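Local coordinates for DUF6836 domain-containing protein (Clostridium leptum, PDB 4PW1) that is of unknown function but folds as a nine-stranded antiparallel beta sheet surrounded by alpha-helices, and may be a lipoprotein in its natural full-length form, at residues V47-N52 / Q182-Q187; M100-N105 / S194-D199. All coordinates share one frame; numbering follows the deposited sequence.

Contact 1: V47-N52 / Q182-Q187; sequences VSFAAN and QMLSDQ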
loop_
_atom_site.group_PDB
_atom_site.type_symbol
_atom_site.label_atom_id
_atom_site.label_comp_id
_atom_site.label_asym_id
_atom_site.label_seq_id
_atom_site.Cartn_x
_atom_site.Cartn_y
_atom_site.Cartn_z
ATOM N N VAL B 47 14.569 -21.783 11.531
ATOM C CA VAL B 47 14.237 -21.438 12.897
ATOM C C VAL B 47 15.424 -20.821 13.646
ATOM O O VAL B 47 15.286 -19.797 14.273
ATOM C CB VAL B 47 13.623 -22.618 13.638
ATOM C CG1 VAL B 47 13.384 -22.262 15.110
ATOM C CG2 VAL B 47 12.307 -23.017 12.971
ATOM N N SER B 48 16.605 -21.431 13.531
ATOM C CA SER B 48 17.783 -20.916 14.165
ATOM C C SER B 48 18.094 -19.515 13.681
ATOM O O SER B 48 18.365 -18.613 14.479
ATOM C CB SER B 48 18.962 -21.868 13.851
ATOM O OG SER B 48 20.095 -21.269 14.357
ATOM N N PHE B 49 18.055 -19.312 12.364
ATOM C CA PHE B 49 18.287 -18.014 11.826
ATOM C C PHE B 49 17.265 -16.966 12.351
ATOM O O PHE B 49 17.626 -15.817 12.669
ATOM C CB PHE B 49 18.258 -18.065 10.294
ATOM C CG PHE B 49 18.387 -16.705 9.658
ATOM C CD1 PHE B 49 19.618 -16.133 9.467
ATOM C CD2 PHE B 49 17.258 -16.005 9.262
ATOM C CE1 PHE B 49 19.743 -14.866 8.908
ATOM C CE2 PHE B 49 17.375 -14.734 8.704
ATOM C CZ PHE B 49 18.619 -14.152 8.531
ATOM N N ALA B 50 15.998 -17.341 12.418
ATOM C CA ALA B 50 14.961 -16.425 12.903
ATOM C C ALA B 50 15.152 -16.058 14.411
ATOM O O ALA B 50 14.983 -14.902 14.802
ATOM C CB ALA B 50 13.591 -17.036 12.685
ATOM N N ALA B 51 15.430 -17.050 15.248
ATOM C CA ALA B 51 15.766 -16.800 16.662
ATOM C C ALA B 51 16.897 -15.786 16.831
ATOM O O ALA B 51 16.796 -14.834 17.628
ATOM C CB ALA B 51 16.145 -18.084 17.367
ATOM N N ASN B 52 17.973 -15.968 16.071
ATOM C CA ASN B 52 19.071 -15.019 16.101
ATOM C C ASN B 52 18.685 -13.633 15.505
ATOM O O ASN B 52 19.126 -12.585 15.971
ATOM C CB ASN B 52 20.242 -15.626 15.379
ATOM C CG ASN B 52 20.924 -16.687 16.227
ATOM O OD1 ASN B 52 21.597 -16.362 17.177
ATOM N ND2 ASN B 52 20.736 -17.922 15.892
ATOM N N GLN B 182 25.203 -6.979 9.801
ATOM C CA GLN B 182 26.533 -7.590 9.723
ATOM C C GLN B 182 26.763 -8.562 10.890
ATOM O O GLN B 182 27.299 -9.659 10.704
ATOM C CB GLN B 182 27.599 -6.475 9.742
ATOM C CG GLN B 182 29.048 -6.982 9.591
ATOM C CD GLN B 182 29.247 -7.628 8.246
ATOM O OE1 GLN B 182 29.040 -6.980 7.215
ATOM N NE2 GLN B 182 29.501 -8.938 8.238
HETATM N N MSE B 183 26.366 -8.167 12.104
HETATM C CA MSE B 183 26.536 -9.047 13.267
HETATM C C MSE B 183 25.729 -10.301 13.077
HETATM O O MSE B 183 26.172 -11.378 13.440
HETATM C CB MSE B 183 26.084 -8.451 14.604
HETATM C CG MSE B 183 27.071 -7.431 15.117
HETATM SE SE MSE B 183 26.332 -6.505 16.697
HETATM C CE MSE B 183 25.626 -8.149 17.563
ATOM N N LEU B 184 24.503 -10.185 12.562
ATOM C CA LEU B 184 23.694 -11.393 12.323
ATOM C C LEU B 184 24.370 -12.360 11.357
ATOM O O LEU B 184 24.433 -13.580 11.612
ATOM C CB LEU B 184 22.310 -11.018 11.812
ATOM C CG LEU B 184 21.392 -12.175 11.416
ATOM C CD1 LEU B 184 21.155 -13.125 12.577
ATOM C CD2 LEU B 184 20.094 -11.632 10.893
ATOM N N SER B 185 24.856 -11.830 10.238
ATOM C CA SER B 185 25.561 -12.644 9.271
ATOM C C SER B 185 26.790 -13.323 9.920
ATOM O O SER B 185 26.996 -14.535 9.760
ATOM C CB SER B 185 26.006 -11.774 8.084
ATOM O OG SER B 185 26.808 -12.522 7.182
ATOM N N ASP B 186 27.587 -12.551 10.650
ATOM C CA ASP B 186 28.787 -13.109 11.312
ATOM C C ASP B 186 28.400 -14.190 12.310
ATOM O O ASP B 186 28.982 -15.261 12.333
ATOM C CB ASP B 186 29.559 -12.036 12.065
ATOM C CG ASP B 186 30.128 -11.005 11.166
ATOM O OD1 ASP B 186 30.212 -11.268 9.966
ATOM O OD2 ASP B 186 30.504 -9.925 11.643
ATOM N N GLN B 187 27.397 -13.910 13.132
ATOM C CA GLN B 187 26.891 -14.895 14.083
ATOM C C GLN B 187 26.549 -16.227 13.383
ATOM O O GLN B 187 27.019 -17.297 13.834
ATOM C CB GLN B 187 25.678 -14.330 14.819
ATOM C CG GLN B 187 24.962 -15.281 15.764
ATOM C CD GLN B 187 25.827 -15.734 16.914
ATOM O OE1 GLN B 187 26.841 -15.117 17.224
ATOM N NE2 GLN B 187 25.433 -16.832 17.540
#

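Contact 2: M100-N105 / S194-D199; sequences MALDPN and SDYIGD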
loop_
_atom_site.group_PDB
_atom_site.type_symbol
_atom_site.label_atom_id
_atom_site.label_comp_id
_atom_site.label_asym_id
_atom_site.label_seq_id
_atom_site.Cartn_x
_atom_site.Cartn_y
_atom_site.Cartn_z
HETATM N N MSE B 100 8.460 -11.968 9.653
HETATM C CA MSE B 100 9.601 -12.243 8.822
HETATM C C MSE B 100 9.221 -12.988 7.612
HETATM O O MSE B 100 8.209 -13.655 7.578
HETATM C CB MSE B 100 10.657 -13.152 9.524
HETATM C CG MSE B 100 11.122 -12.541 10.798
HETATM SE SE MSE B 100 12.599 -13.679 11.645
HETATM C CE MSE B 100 13.624 -13.856 10.219
ATOM N N ALA B 101 10.055 -12.886 6.591
ATOM C CA ALA B 101 9.860 -13.693 5.394
ATOM C C ALA B 101 11.180 -13.959 4.720
ATOM O O ALA B 101 12.066 -13.095 4.700
ATOM C CB ALA B 101 8.936 -13.023 4.421
ATOM N N LEU B 102 11.247 -15.127 4.102
ATOM C CA LEU B 102 12.353 -15.507 3.248
ATOM C C LEU B 102 11.848 -15.888 1.877
ATOM O O LEU B 102 10.796 -16.526 1.746
ATOM C CB LEU B 102 13.107 -16.707 3.853
ATOM C CG LEU B 102 13.888 -16.351 5.125
ATOM C CD1 LEU B 102 13.024 -16.541 6.348
ATOM C CD2 LEU B 102 15.111 -17.241 5.205
ATOM N N ASP B 103 12.629 -15.494 0.875
ATOM C CA ASP B 103 12.423 -15.875 -0.506
ATOM C C ASP B 103 13.710 -16.558 -1.007
ATOM O O ASP B 103 14.627 -16.769 -0.233
ATOM C CB ASP B 103 11.978 -14.648 -1.316
ATOM C CG ASP B 103 13.089 -13.607 -1.577
ATOM O OD1 ASP B 103 14.261 -13.818 -1.236
ATOM O OD2 ASP B 103 12.762 -12.533 -2.153
ATOM N N PRO B 104 13.784 -16.900 -2.286
ATOM C CA PRO B 104 15.014 -17.610 -2.726
ATOM C C PRO B 104 16.317 -16.838 -2.567
ATOM O O PRO B 104 17.357 -17.453 -2.576
ATOM C CB PRO B 104 14.742 -17.897 -4.206
ATOM C CG PRO B 104 13.228 -17.970 -4.296
ATOM C CD PRO B 104 12.751 -16.912 -3.330
ATOM N N ASN B 105 16.272 -15.519 -2.393
ATOM C CA ASN B 105 17.476 -14.748 -2.129
ATOM C C ASN B 105 17.794 -14.582 -0.648
ATOM O O ASN B 105 18.793 -13.967 -0.313
ATOM C CB ASN B 105 17.400 -13.382 -2.779
ATOM C CG ASN B 105 17.588 -13.460 -4.275
ATOM O OD1 ASN B 105 18.600 -13.948 -4.752
ATOM N ND2 ASN B 105 16.602 -13.007 -5.015
ATOM N N SER B 194 23.153 -21.799 8.349
ATOM C CA SER B 194 22.839 -21.075 7.127
ATOM C C SER B 194 22.686 -19.558 7.382
ATOM O O SER B 194 22.025 -19.118 8.332
ATOM C CB SER B 194 21.581 -21.637 6.517
ATOM O OG SER B 194 21.770 -22.978 6.156
ATOM N N ASP B 195 23.371 -18.767 6.564
ATOM C CA ASP B 195 23.391 -17.335 6.721
ATOM C C ASP B 195 22.451 -16.772 5.656
ATOM O O ASP B 195 22.829 -16.619 4.499
ATOM C CB ASP B 195 24.788 -16.753 6.554
ATOM C CG ASP B 195 24.780 -15.234 6.479
ATOM O OD1 ASP B 195 23.697 -14.622 6.753
ATOM O OD2 ASP B 195 25.834 -14.633 6.141
ATOM N N TYR B 196 21.218 -16.487 6.041
ATOM C CA TYR B 196 20.232 -15.981 5.059
ATOM C C TYR B 196 20.244 -14.465 4.884
ATOM O O TYR B 196 19.414 -13.936 4.127
ATOM C CB TYR B 196 18.808 -16.401 5.466
ATOM C CG TYR B 196 18.622 -17.889 5.369
ATOM C CD1 TYR B 196 18.618 -18.548 4.129
ATOM C CD2 TYR B 196 18.530 -18.653 6.507
ATOM C CE1 TYR B 196 18.483 -19.937 4.057
ATOM C CE2 TYR B 196 18.394 -20.022 6.453
ATOM C CZ TYR B 196 18.387 -20.661 5.236
ATOM O OH TYR B 196 18.253 -22.013 5.254
ATOM N N ILE B 197 21.162 -13.743 5.527
ATOM C CA ILE B 197 21.263 -12.293 5.313
ATOM C C ILE B 197 22.545 -11.813 4.583
ATOM O O ILE B 197 22.540 -10.768 3.923
ATOM C CB ILE B 197 21.052 -11.493 6.632
ATOM C CG1 ILE B 197 20.731 -10.033 6.249
ATOM C CG2 ILE B 197 22.252 -11.600 7.597
ATOM C CD1 ILE B 197 20.104 -9.203 7.338
ATOM N N GLY B 198 23.633 -12.579 4.694
ATOM C CA GLY B 198 24.981 -12.149 4.183
ATOM C C GLY B 198 25.011 -11.795 2.725
ATOM O O GLY B 198 25.603 -10.775 2.322
ATOM N N ASP B 199 24.290 -12.581 1.933
ATOM C CA ASP B 199 24.200 -12.325 0.493
ATOM C C ASP B 199 23.460 -11.045 0.156
ATOM O O ASP B 199 23.600 -10.539 -0.977
ATOM C CB ASP B 199 23.540 -13.504 -0.252
ATOM C CG ASP B 199 24.431 -14.731 -0.344
ATOM O OD1 ASP B 199 25.564 -14.655 0.077
ATOM O OD2 ASP B 199 23.985 -15.790 -0.828
HETATM O O HOH W 1 20.692 -13.325 1.722
#

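Contact 1: V47-N52 / Q182-Q187
Phe49 and Asn52 of helix 44-58 pack against Leu184 and Gln187 of helix 173-190 in a largely buried helix-helix contact. The axes of 47-52 and 182-187 run roughly antiparallel, 142° between their directions, and approach to 10.6 Å, a separation bridged by side chains. Leu184 reaches over with both methyls. With CG anti to the backbone N (chi1 175°), the branch is carried toward the other helix: CD2 lies 3.8 Å from Phe49 CZ, meeting the ring obliquely, while CD1 sits 3.9 Å from Asn52 CB. The contact belongs to the helical layer around the antiparallel sheet, and it joins a helix from the first DUF6836 sequence range to one from the second. Beyond the two segments, Leu184 also touches Ser53 and Ile56 of helix 44-58, and Met188 of helix 173-190 touches both Phe49 and Asn52. At the more open margin, Gln187 crosses Asn52 at about a right angle; Gln187 NE2 is 3.9 Å from Asn52 OD1, too long for a hydrogen bond, so the amides only pack, their planes 38° apart. The Asn52 amide is fixed from its own helix: ND2 gives a bond of 2.8 Å to Ser48 O, from above the carbonyl plane and on the face opposite that used by Asn52 N. Its other end, OD1, is hydrogen-bonded to Arg55 NH2, so both ends of this buried amide have partners.

Contact 2: M100-N105 / S194-D199
The end of strand 95-103 and the turn of its beta hairpin with strand 106-114 face the loop that leads into helix 198-210, Asn105 and Asp199 being the closest pair of CA atoms at 7.6 Å. Leu102 sends its CD2 methyl over one face of the Tyr196 ring, a CH-pi contact 4.0 Å from the ring centroid and 26° off the normal. Tyr196 CG stands anti to the carbonyl carbon (chi1 -67°), which turns the ring face to the methyl. Displaced toward the rim on the CB side, Leu102 CD2 comes nearest to Tyr196 CG, at 3.6 Å. One water joins the backbones, donating to Asn105 O at 2.9 Å and to Tyr196 O at 2.8 Å. Each side is shaped by an aspartate. Asp103 OD1 accepts from Asn105 N in an Asx turn at the start of the hairpin turn. Asp195 OD1 makes a capping interaction at the turn leading into helix 198-210, taking both Ile197 N and Gly198 N, each at 2.9 Å and from the same face of the carboxylate. Asp195 OD2 makes a salt bridge with Arg189, so this carboxylate is held at both oxygens and probably kept ionised. Helix 44-58 borders the contact through Glu45 and Ile46, which touch Tyr196, while Phe73 packs on Leu102. Ile197 rests on helix 173-190, and a backbone hydrogen bond between Tyr196 and Leu107 ties the loop to strand 106-114.

Overall arrangement
Contacts 1 and 2 lie on the same side of the chain's centre, their centres about 10 Å apart, and their segments alternate along the sequence. They meet directly. Ser185 OG and Asp195 OD2 are 2.5 Å apart, a probable hydrogen bond between helix 173-190 and the capping turn of the next helix. The Phe49 and Tyr196 rings meet edge-to-face, and separately Phe49 CE1 packs 3.6 Å from the backbone Tyr196 N; Ala50 CB packs 3.7 Å from the selenium of Met100. Helix 44-58 carries one side of contact 1 and also touches residues of contact 2. No active site is known; a glycerol, probably from crystallisation, lies about 4 Å from the Tyr196 side chain, beside contact 2.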